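Local atomic coordinates of type-2 restriction enzyme AgeI (Thalassobius gelatinovorus, PDB entry 5DWA), a protein that cuts double-stranded DNA at the sequence 5'-ACCGGT-3', cleaving after the first A to give fragments with terminal 5'-phosphates. Residues 99-102 with 103-107; 264-267 with 268-272. One frame throughout, in Å; residues are numbered along the deposited sequence. Where two conformers were deposited one is given.

Interaction 1: 99-102 with 103-107; sequences ALVE and RYNPV
Leu100 and Tyr104, one turn apart on helix 84-109, lie side by side and point the same way, with CD2 of Leu100 3.9 Å from CE2 of Tyr104. This is plain i to i+4 packing along an alpha-helix, and it belongs to the buried flank. The leucine methyl reaches the tyrosine ring at its edge and in its plane. One face of the ring is covered by Arg103, in the given one of its two deposited conformers: the side chain starts anti to the backbone N (chi1 -178°), bends at chi2, and lays CD over the ring centre, 3.3 Å above the plane. The polar ends of both side chains are occupied by the loop ahead of helix 268-277, the tyrosine hydroxyl by Asp267 and, in this conformer, Arg103 NE by the carbonyl of Phe262.

The other flank is looser and partly open to solvent. Glu102 swings outward, where its carboxylate meets Gln49 of helix 43-57, and Pro106, lacking an N-H, turns CD toward Glu102 O at 3.3 Å; the helix kinks here. Backbone bonds carry the turn up to that point: Tyr104 N to Leu100 O at 3.0 Å, and Asn105 N to Val101 O at the same length. Asn105 lies alongside Val101, while its OD1 accepts from the backbone N of Leu115 in strand 113-117. An alanine at Asn105 would lose the amide, which is likely to leave Leu115 N without that acceptor and to uncover the valine methyl. That methyl is Val101 CG1, which sits 3.4 Å from Asn105 ND2.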
loop_
_atom_site.group_PDB
_atom_site.type_symbol
_atom_site.label_atom_id
_atom_site.label_comp_id
_atom_site.label_asym_id
_atom_site.label_seq_id
_atom_site.Cartn_x
_atom_site.Cartn_y
_atom_site.Cartn_z
ATOM N N ALA A 99 14.707 13.925 -6.048
ATOM C CA ALA A 99 16.074 13.896 -5.545
ATOM C C ALA A 99 16.981 12.991 -6.388
ATOM O O ALA A 99 18.127 13.351 -6.651
ATOM C CB ALA A 99 16.087 13.453 -4.088
ATOM N N LEU A 100 16.482 11.829 -6.811
ATOM C CA LEU A 100 17.275 10.926 -7.646
ATOM C C LEU A 100 17.683 11.603 -8.956
ATOM O O LEU A 100 18.839 11.519 -9.377
ATOM C CB LEU A 100 16.506 9.639 -7.954
ATOM C CG LEU A 100 16.442 8.624 -6.822
ATOM C CD1 LEU A 100 15.447 7.528 -7.203
ATOM C CD2 LEU A 100 17.821 8.039 -6.560
ATOM N N VAL A 101 16.727 12.275 -9.593
ATOM C CA VAL A 101 16.969 12.944 -10.867
ATOM C C VAL A 101 17.949 14.104 -10.688
ATOM O O VAL A 101 18.907 14.246 -11.463
ATOM C CB VAL A 101 15.658 13.462 -11.479
ATOM C CG1 VAL A 101 15.937 14.340 -12.700
ATOM C CG2 VAL A 101 14.751 12.304 -11.849
ATOM N N GLU A 102 17.725 14.905 -9.650
ATOM C CA GLU A 102 18.580 16.060 -9.366
ATOM C C GLU A 102 20.024 15.640 -9.086
ATOM O O GLU A 102 20.972 16.268 -9.575
ATOM C CB GLU A 102 18.024 16.851 -8.178
ATOM C CG GLU A 102 18.821 18.104 -7.816
ATOM C CD GLU A 102 18.608 19.234 -8.798
ATOM O OE1 GLU A 102 17.453 19.453 -9.225
ATOM O OE2 GLU A 102 19.600 19.901 -9.151
ATOM N N ARG A 103 20.192 14.574 -8.310
ATOM C CA ARG A 103 21.527 14.150 -7.896
ATOM C C ARG A 103 22.291 13.466 -9.022
ATOM O O ARG A 103 23.488 13.704 -9.195
ATOM C CB ARG A 103 21.446 13.216 -6.683
ATOM C CG ARG A 103 22.801 12.751 -6.152
ATOM C CD ARG A 103 23.132 11.348 -6.643
ATOM N NE ARG A 103 24.392 10.828 -6.113
ATOM C CZ ARG A 103 25.552 10.863 -6.763
ATOM N NH1 ARG A 103 25.623 11.408 -7.971
ATOM N NH2 ARG A 103 26.643 10.358 -6.204
ATOM N N TYR A 104 21.610 12.607 -9.778
ATOM C CA TYR A 104 22.299 11.782 -10.757
ATOM C C TYR A 104 22.411 12.324 -12.171
ATOM O O TYR A 104 23.359 11.973 -12.862
ATOM C CB TYR A 104 21.637 10.408 -10.797
ATOM C CG TYR A 104 22.066 9.553 -9.637
ATOM C CD1 TYR A 104 23.397 9.207 -9.476
ATOM C CD2 TYR A 104 21.149 9.098 -8.696
ATOM C CE1 TYR A 104 23.815 8.424 -8.417
ATOM C CE2 TYR A 104 21.558 8.308 -7.636
ATOM C CZ TYR A 104 22.893 7.973 -7.502
ATOM O OH TYR A 104 23.315 7.187 -6.454
ATOM N N ASN A 105 21.473 13.152 -12.618
ATOM C CA ASN A 105 21.539 13.597 -14.009
ATOM C C ASN A 105 22.820 14.346 -14.394
ATOM O O ASN A 105 23.318 14.131 -15.493
ATOM C CB ASN A 105 20.312 14.439 -14.368
ATOM C CG ASN A 105 19.210 13.591 -14.988
ATOM O OD1 ASN A 105 19.380 12.391 -15.154
ATOM N ND2 ASN A 105 18.089 14.206 -15.332
ATOM N N PRO A 106 23.367 15.201 -13.505
ATOM C CA PRO A 106 24.624 15.848 -13.911
ATOM C C PRO A 106 25.758 14.859 -14.213
ATOM O O PRO A 106 26.477 15.032 -15.199
ATOM C CB PRO A 106 24.971 16.719 -12.699
ATOM C CG PRO A 106 23.658 17.026 -12.076
ATOM C CD PRO A 106 22.836 15.776 -12.255
ATOM N N VAL A 107 25.912 13.836 -13.382
ATOM C CA VAL A 107 26.976 12.860 -13.563
ATOM C C VAL A 107 26.686 11.939 -14.744
ATOM O O VAL A 107 27.580 11.598 -15.517
ATOM C CB VAL A 107 27.181 12.029 -12.278
ATOM C CG1 VAL A 107 28.200 10.921 -12.501
ATOM C CG2 VAL A 107 27.611 12.939 -11.138
#

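Interaction 2: 264-267 with 268-272; sequences GQDD and EFTDY
Asp267 and Thr270 grip each other through two reciprocal hydrogen bonds at the start of helix 268-277. Asp267 OD1 takes the backbone N-H of Thr270 at 3.0 Å, nearly straight at the hydrogen (169°), and Thr270 OG1 accepts from Asp267 N at 2.9 Å. Asp267 OD2, the other oxygen of the capping carboxylate, is held by the hydroxyl of Tyr104. Asp267 CG and Thr270 OG1 each lie between their own backbone N and carbonyl carbon (chi1 60° and 65°), which is what brings each oxygen back over the turn. The first backbone bond of the helix, Asp271 N to Asp267 O at 2.9 Å, follows directly behind.

Water completes the polar network. One molecule donates to Asp271 OD1 and accepts from Thr270 OG1 at 2.6 Å, so that hydroxyl gives its proton to the water while receiving the N-H of Asp267. The water also sits against Asp266 OD1, but unusually close, so this leg is doubtful. Asp266 OD1 and Asp271 OD1 stand 4.3 Å apart, and the water beside both probably eases their repulsion. Arg110 also pairs with the other oxygen of Asp266.

Carbon atoms crowd the capping oxygen as well. Thr270 CG2 rests 3.5 Å from Asp267 OD1, and Phe269 CB comes equally near that oxygen, while the phenylalanine ring leads away to meet the rings of Tyr104 and Phe238. An N-cap aspartate answered by a threonine three residues on is the capping box, here closing the N-terminal end of the chain's last helix.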
loop_
_atom_site.group_PDB
_atom_site.type_symbol
_atom_site.label_atom_id
_atom_site.label_comp_id
_atom_site.label_asym_id
_atom_site.label_seq_id
_atom_site.Cartn_x
_atom_site.Cartn_y
_atom_site.Cartn_z
ATOM N N GLY A 264 27.700 13.034 -3.817
ATOM C CA GLY A 264 28.949 12.683 -4.470
ATOM C C GLY A 264 28.886 12.892 -5.974
ATOM O O GLY A 264 27.985 13.563 -6.482
ATOM N N GLN A 265 29.858 12.323 -6.683
ATOM C CA GLN A 265 29.861 12.317 -8.145
ATOM C C GLN A 265 29.514 10.926 -8.663
ATOM O O GLN A 265 28.363 10.501 -8.585
ATOM C CB GLN A 265 31.219 12.763 -8.685
ATOM C CG GLN A 265 31.478 14.255 -8.540
ATOM C CD GLN A 265 30.555 15.089 -9.405
ATOM O OE1 GLN A 265 30.619 15.034 -10.631
ATOM N NE2 GLN A 265 29.685 15.862 -8.769
ATOM N N ASP A 266 30.507 10.219 -9.198
ATOM C CA ASP A 266 30.314 8.837 -9.621
ATOM C C ASP A 266 30.173 7.915 -8.414
ATOM O O ASP A 266 30.832 8.121 -7.391
ATOM C CB ASP A 266 31.484 8.372 -10.494
ATOM C CG ASP A 266 31.576 9.134 -11.796
ATOM O OD1 ASP A 266 31.327 8.528 -12.858
ATOM O OD2 ASP A 266 31.890 10.343 -11.759
ATOM N N ASP A 267 29.308 6.908 -8.525
ATOM C CA ASP A 267 29.199 5.888 -7.487
ATOM C C ASP A 267 28.838 4.536 -8.099
ATOM O O ASP A 267 28.876 4.376 -9.318
ATOM C CB ASP A 267 28.176 6.296 -6.412
ATOM C CG ASP A 267 26.768 6.501 -6.961
ATOM O OD1 ASP A 267 26.509 6.209 -8.143
ATOM O OD2 ASP A 267 25.897 6.952 -6.188
ATOM N N GLU A 268 28.507 3.563 -7.258
ATOM C CA GLU A 268 28.177 2.233 -7.758
ATOM C C GLU A 268 26.983 2.254 -8.709
ATOM O O GLU A 268 26.937 1.476 -9.662
ATOM C CB GLU A 268 27.911 1.276 -6.600
ATOM C CG GLU A 268 29.170 0.868 -5.861
ATOM C CD GLU A 268 28.962 -0.357 -5.002
ATOM O OE1 GLU A 268 28.162 -0.286 -4.047
ATOM O OE2 GLU A 268 29.592 -1.396 -5.292
ATOM N N PHE A 269 26.028 3.147 -8.462
ATOM C CA PHE A 269 24.851 3.248 -9.324
ATOM C C PHE A 269 25.216 3.762 -10.717
ATOM O O PHE A 269 24.829 3.162 -11.726
ATOM C CB PHE A 269 23.786 4.146 -8.686
ATOM C CG PHE A 269 22.589 4.391 -9.570
ATOM C CD1 PHE A 269 21.742 3.350 -9.914
ATOM C CD2 PHE A 269 22.317 5.661 -10.062
ATOM C CE1 PHE A 269 20.640 3.570 -10.727
ATOM C CE2 PHE A 269 21.217 5.884 -10.880
ATOM C CZ PHE A 269 20.374 4.836 -11.205
ATOM N N THR A 270 25.971 4.857 -10.779
ATOM C CA THR A 270 26.355 5.414 -12.075
ATOM C C THR A 270 27.307 4.462 -12.806
ATOM O O THR A 270 27.174 4.260 -14.011
ATOM C CB THR A 270 26.992 6.812 -11.943
ATOM O OG1 THR A 270 28.232 6.731 -11.225
ATOM C CG2 THR A 270 26.046 7.751 -11.218
ATOM N N ASP A 271 28.237 3.855 -12.073
ATOM C CA ASP A 271 29.125 2.854 -12.665
ATOM C C ASP A 271 28.312 1.716 -13.273
ATOM O O ASP A 271 28.628 1.215 -14.358
ATOM C CB ASP A 271 30.099 2.299 -11.623
ATOM C CG ASP A 271 31.170 3.299 -11.232
ATOM O OD1 ASP A 271 31.365 4.294 -11.963
ATOM O OD2 ASP A 271 31.826 3.081 -10.192
ATOM N N TYR A 272 27.258 1.318 -12.568
ATOM C CA TYR A 272 26.377 0.250 -13.017
ATOM C C TYR A 272 25.663 0.614 -14.314
ATOM O O TYR A 272 25.676 -0.155 -15.270
ATOM C CB TYR A 272 25.356 -0.087 -11.927
ATOM C CG TYR A 272 24.281 -1.049 -12.365
ATOM C CD1 TYR A 272 24.536 -2.413 -12.462
ATOM C CD2 TYR A 272 23.005 -0.597 -12.676
ATOM C CE1 TYR A 272 23.555 -3.295 -12.864
ATOM C CE2 TYR A 272 22.018 -1.470 -13.077
ATOM C CZ TYR A 272 22.295 -2.818 -13.166
ATOM O OH TYR A 272 21.314 -3.692 -13.567
HETATM O O HOH W 1 30.094 6.423 -13.002
#

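Interaction 2 meets interaction 1 directly, although helix 84-109 and helix 268-277 are far apart in sequence; the centres of the two interactions lie about 11 Å apart. The joint is partly polar: Tyr104 OH lies 2.6 Å from Asp267 OD2, so one carboxylate caps a helix with one oxygen and probably hydrogen-bonds the neighbouring helix with the other. Beside it, Arg103 NH2 approaches Gln265 O at 2.9 Å, and Tyr104 CD1 packs 3.5 Å from Thr270 CG2. Neither contact touches the bound DNA, whose nearest atoms are about 10 Å from 99-107 and about 16 Å from 264-272. Together they join two helices of the PD-(D/E)XK nuclease.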